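PDB 5ZFG: glutathione S-transferase from Bombyx mori, which probably catalyses the conjugation of glutathione to electrophilic compounds, and metabolises the organophosphate insecticide diazinon in the silkworm. Local coordinates for residues V138-L143 / T181-W186. Residues are numbered along the deposited sequence; the frame is centred on the assembly and turned at random.
Sequences VLETYL and TKIHKW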
ATOM      1  N   VAL B 138     -10.975  14.292   1.147  1.00 16.12           N
ATOM      2  CA  VAL B 138     -11.086  12.963   1.741  1.00 12.98           C
ATOM      3  C   VAL B 138     -10.312  12.896   3.057  1.00 10.26           C
ATOM      4  O   VAL B 138     -10.821  12.390   4.064  1.00 15.01           O
ATOM      5  CB  VAL B 138     -10.628  11.878   0.745  1.00 11.30           C
ATOM      6  CG1 VAL B 138     -10.493  10.519   1.453  1.00 11.83           C
ATOM      7  CG2 VAL B 138     -11.590  11.776  -0.435  1.00 15.74           C
ATOM      8  N   LEU B 139      -9.083  13.427   3.092  1.00 10.88           N
ATOM      9  CA  LEU B 139      -8.343  13.420   4.359  1.00 10.03           C
ATOM     10  C   LEU B 139      -9.028  14.292   5.404  1.00 13.31           C
ATOM     11  O   LEU B 139      -9.103  13.920   6.583  1.00 13.42           O
ATOM     12  CB  LEU B 139      -6.893  13.877   4.148  1.00 14.45           C
ATOM     13  CG  LEU B 139      -6.019  13.863   5.414  1.00 11.94           C
ATOM     14  CD1 LEU B 139      -5.995  12.494   6.103  1.00 15.12           C
ATOM     15  CD2 LEU B 139      -4.584  14.352   5.134  1.00 11.04           C
ATOM     16  N   GLU B 140      -9.536  15.458   4.989  1.00 14.64           N
ATOM     17  CA  GLU B 140     -10.316  16.291   5.897  1.00 15.53           C
ATOM     18  C   GLU B 140     -11.518  15.523   6.427  1.00 12.16           C
ATOM     19  O   GLU B 140     -11.841  15.602   7.620  1.00 15.66           O
ATOM     20  CB  GLU B 140     -10.757  17.570   5.177  1.00 18.63           C
ATOM     21  CG  GLU B 140     -11.574  18.548   6.041  1.00 21.49           C
ATOM     22  CD  GLU B 140     -10.706  19.439   6.910  1.00 24.63           C
ATOM     23  OE1 GLU B 140      -9.469  19.419   6.737  1.00 20.75           O
ATOM     24  OE2 GLU B 140     -11.256  20.166   7.766  1.00 23.70           O
ATOM     25  N   THR B 141     -12.174  14.755   5.557  1.00 15.20           N
ATOM     26  CA  THR B 141     -13.312  13.953   5.990  1.00 15.52           C
ATOM     27  C   THR B 141     -12.884  12.924   7.021  1.00 14.24           C
ATOM     28  O   THR B 141     -13.561  12.735   8.042  1.00 18.30           O
ATOM     29  CB  THR B 141     -13.973  13.277   4.788  1.00 14.48           C
ATOM     30  OG1 THR B 141     -14.540  14.267   3.929  1.00 17.06           O
ATOM     31  CG2 THR B 141     -15.068  12.335   5.240  1.00 16.80           C
ATOM     32  N   TYR B 142     -11.750  12.254   6.780  1.00 15.14           N
ATOM     33  CA  TYR B 142     -11.281  11.245   7.724  1.00 17.97           C
ATOM     34  C   TYR B 142     -10.971  11.871   9.083  1.00 14.97           C
ATOM     35  O   TYR B 142     -11.357  11.327  10.125  1.00 16.85           O
ATOM     36  CB  TYR B 142     -10.057  10.516   7.157  1.00 15.67           C
ATOM     37  CG  TYR B 142     -10.392   9.342   6.235  1.00 16.09           C
ATOM     38  CD1 TYR B 142     -11.266   8.326   6.644  1.00 14.67           C
ATOM     39  CD2 TYR B 142      -9.841   9.256   4.958  1.00 10.86           C
ATOM     40  CE1 TYR B 142     -11.574   7.249   5.790  1.00 13.16           C
ATOM     41  CE2 TYR B 142     -10.153   8.200   4.100  1.00  9.98           C
ATOM     42  CZ  TYR B 142     -11.002   7.189   4.530  1.00 14.25           C
ATOM     43  OH  TYR B 142     -11.313   6.130   3.682  1.00 13.14           O
ATOM     44  N   LEU B 143     -10.305  13.035   9.088  1.00 13.97           N
ATOM     45  CA  LEU B 143      -9.998  13.707  10.353  1.00 15.68           C
ATOM     46  C   LEU B 143     -11.268  14.146  11.073  1.00 19.76           C
ATOM     47  O   LEU B 143     -11.334  14.106  12.308  1.00 22.82           O
ATOM     48  CB  LEU B 143      -9.089  14.916  10.113  1.00 18.62           C
ATOM     49  CG  LEU B 143      -7.652  14.618   9.666  1.00 15.47           C
ATOM     50  CD1 LEU B 143      -6.979  15.917   9.225  1.00 17.67           C
ATOM     51  CD2 LEU B 143      -6.861  13.908  10.771  1.00 13.75           C
ATOM     52  N   THR B 181      -9.648  22.918   7.285  1.00 21.91           N
ATOM     53  CA  THR B 181      -9.367  23.384   8.641  1.00 25.68           C
ATOM     54  C   THR B 181      -8.559  22.371   9.441  1.00 20.08           C
ATOM     55  O   THR B 181      -7.548  22.712  10.067  1.00 20.07           O
ATOM     56  CB  THR B 181     -10.691  23.669   9.354  1.00 26.66           C
ATOM     57  OG1 THR B 181     -11.407  24.675   8.634  1.00 29.52           O
ATOM     58  CG2 THR B 181     -10.439  24.132  10.759  1.00 36.52           C
ATOM     59  N   LYS B 182      -9.011  21.120   9.456  1.00 18.36           N
ATOM     60  CA  LYS B 182      -8.370  20.124  10.299  1.00 19.11           C
ATOM     61  C   LYS B 182      -7.013  19.711   9.738  1.00 17.66           C
ATOM     62  O   LYS B 182      -6.065  19.508  10.503  1.00 16.40           O
ATOM     63  CB  LYS B 182      -9.299  18.924  10.474  1.00 21.69           C
ATOM     64  CG  LYS B 182     -10.676  19.327  11.019  1.00 24.23           C
ATOM     65  CD  LYS B 182     -11.564  18.119  11.269  1.00 31.39           C
ATOM     66  CE  LYS B 182     -12.807  18.499  12.064  1.00 33.23           C
ATOM     67  NZ  LYS B 182     -12.473  19.112  13.385  1.00 32.30           N
ATOM     68  N   ILE B 183      -6.892  19.592   8.413  1.00 16.77           N
ATOM     69  CA  ILE B 183      -5.577  19.328   7.827  1.00 15.83           C
ATOM     70  C   ILE B 183      -4.601  20.433   8.211  1.00 17.66           C
ATOM     71  O   ILE B 183      -3.504  20.171   8.715  1.00 17.10           O
ATOM     72  CB  ILE B 183      -5.670  19.190   6.297  1.00 15.67           C
ATOM     73  CG1 ILE B 183      -6.459  17.941   5.893  1.00 14.30           C
ATOM     74  CG2 ILE B 183      -4.272  19.121   5.696  1.00 13.91           C
ATOM     75  CD1 ILE B 183      -6.601  17.796   4.374  1.00 13.37           C
ATOM     76  N   HIS B 184      -4.992  21.690   7.975  1.00 18.01           N
ATOM     77  CA  HIS B 184      -4.098  22.813   8.248  1.00 18.13           C
ATOM     78  C   HIS B 184      -3.632  22.807   9.702  1.00 15.14           C
ATOM     79  O   HIS B 184      -2.442  22.995   9.982  1.00 21.05           O
ATOM     80  CB  HIS B 184      -4.802  24.130   7.897  1.00 23.26           C
ATOM     81  CG  HIS B 184      -3.897  25.323   7.909  1.00 26.86           C
ATOM     82  ND1 HIS B 184      -3.685  26.085   9.038  1.00 32.50           N
ATOM     83  CD2 HIS B 184      -3.143  25.879   6.931  1.00 25.91           C
ATOM     84  CE1 HIS B 184      -2.841  27.062   8.754  1.00 31.45           C
ATOM     85  NE2 HIS B 184      -2.494  26.957   7.483  1.00 27.15           N
ATOM     86  N   LYS B 185      -4.548  22.562  10.640  1.00 18.38           N
ATOM     87  CA  LYS B 185      -4.176  22.499  12.050  1.00 17.97           C
ATOM     88  C   LYS B 185      -3.248  21.320  12.329  1.00 22.44           C
ATOM     89  O   LYS B 185      -2.221  21.473  12.996  1.00 20.06           O
ATOM     90  CB  LYS B 185      -5.439  22.416  12.910  1.00 24.34           C
ATOM     91  CG  LYS B 185      -5.198  22.342  14.403  1.00 22.03           C
ATOM     92  CD  LYS B 185      -4.387  23.518  14.916  1.00 38.18           C
ATOM     93  CE  LYS B 185      -4.454  23.596  16.442  1.00 36.80           C
ATOM     94  NZ  LYS B 185      -5.414  22.598  17.012  1.00 30.85           N
ATOM     95  N   TRP B 186      -3.602  20.131  11.827  1.00 17.56           N
ATOM     96  CA  TRP B 186      -2.778  18.939  12.036  1.00 17.06           C
ATOM     97  C   TRP B 186      -1.365  19.142  11.496  1.00 13.47           C
ATOM     98  O   TRP B 186      -0.373  18.840  12.176  1.00 14.27           O
ATOM     99  CB  TRP B 186      -3.463  17.741  11.366  1.00 16.62           C
ATOM    100  CG  TRP B 186      -2.568  16.601  10.940  1.00 10.71           C
ATOM    101  CD1 TRP B 186      -2.095  15.596  11.724  1.00 16.23           C
ATOM    102  CD2 TRP B 186      -2.097  16.331   9.611  1.00 11.75           C
ATOM    103  NE1 TRP B 186      -1.337  14.725  10.976  1.00 15.68           N
ATOM    104  CE2 TRP B 186      -1.325  15.154   9.676  1.00 12.80           C
ATOM    105  CE3 TRP B 186      -2.250  16.972   8.379  1.00 12.69           C
ATOM    106  CZ2 TRP B 186      -0.717  14.600   8.554  1.00 11.22           C
ATOM    107  CZ3 TRP B 186      -1.629  16.431   7.269  1.00 14.80           C
ATOM    108  CH2 TRP B 186      -0.869  15.253   7.366  1.00 10.54           C
TER
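The carboxylate of Glu-140 binds two backbone N-H groups in the first turn of helix 181-193. OE2 accepts from Lys-182 N through its syn lone pair at 3.0 Å. The bond is nearly straight, at 174°. OE1 takes the next amide, Ile-183 N, at 3.1 Å. It is met on its syn side, 23° out of the carboxylate plane. A weak second bond runs from Lys-182 N to OE1, so this N-H is shared by both oxygens. The CG of Glu-140 lies anti to its backbone N, beside the carbonyl carbon, and the bend at chi2 places CD so that the carboxylate comes up to the amides. The acid reaches over from helix 126-146 to the start of helix 181-193. OE2 also lies against Lys-182 CG, at 3.4 Å. The positive end of the helix dipole and the Lys-182 amine, with NZ 5.8 Å from OE2, would probably favour the charged carboxylate. An alanine at Glu-140 would probably leave the Lys-182 and Ile-183 amides without this acceptor and open a gap beside the CG of Lys-182.

Both helices belong to the all-helical C-terminal domain of the GST fold. The axes of segments 138-143 and 181-186 pass 8.8 Å apart at 82°. Ile-183 meets both leucines. Its extended chi2 carries CD1 on to the CB of Leu-139, at 3.9 Å. These two side chains cross obliquely. Leu-143 CD1 packs against Ile-183 CG1, also at 3.9 Å, and lies close to the backbone of Lys-182. Leu-139 CD2 approaches Trp-186 CZ3, oblique to the indole. The indole NE1 is hydrogen-bonded to Asp-160, and the ring packs on helix 160-172. Phe-101 and Tyr-106 of helix 89-114 also touch Leu-139.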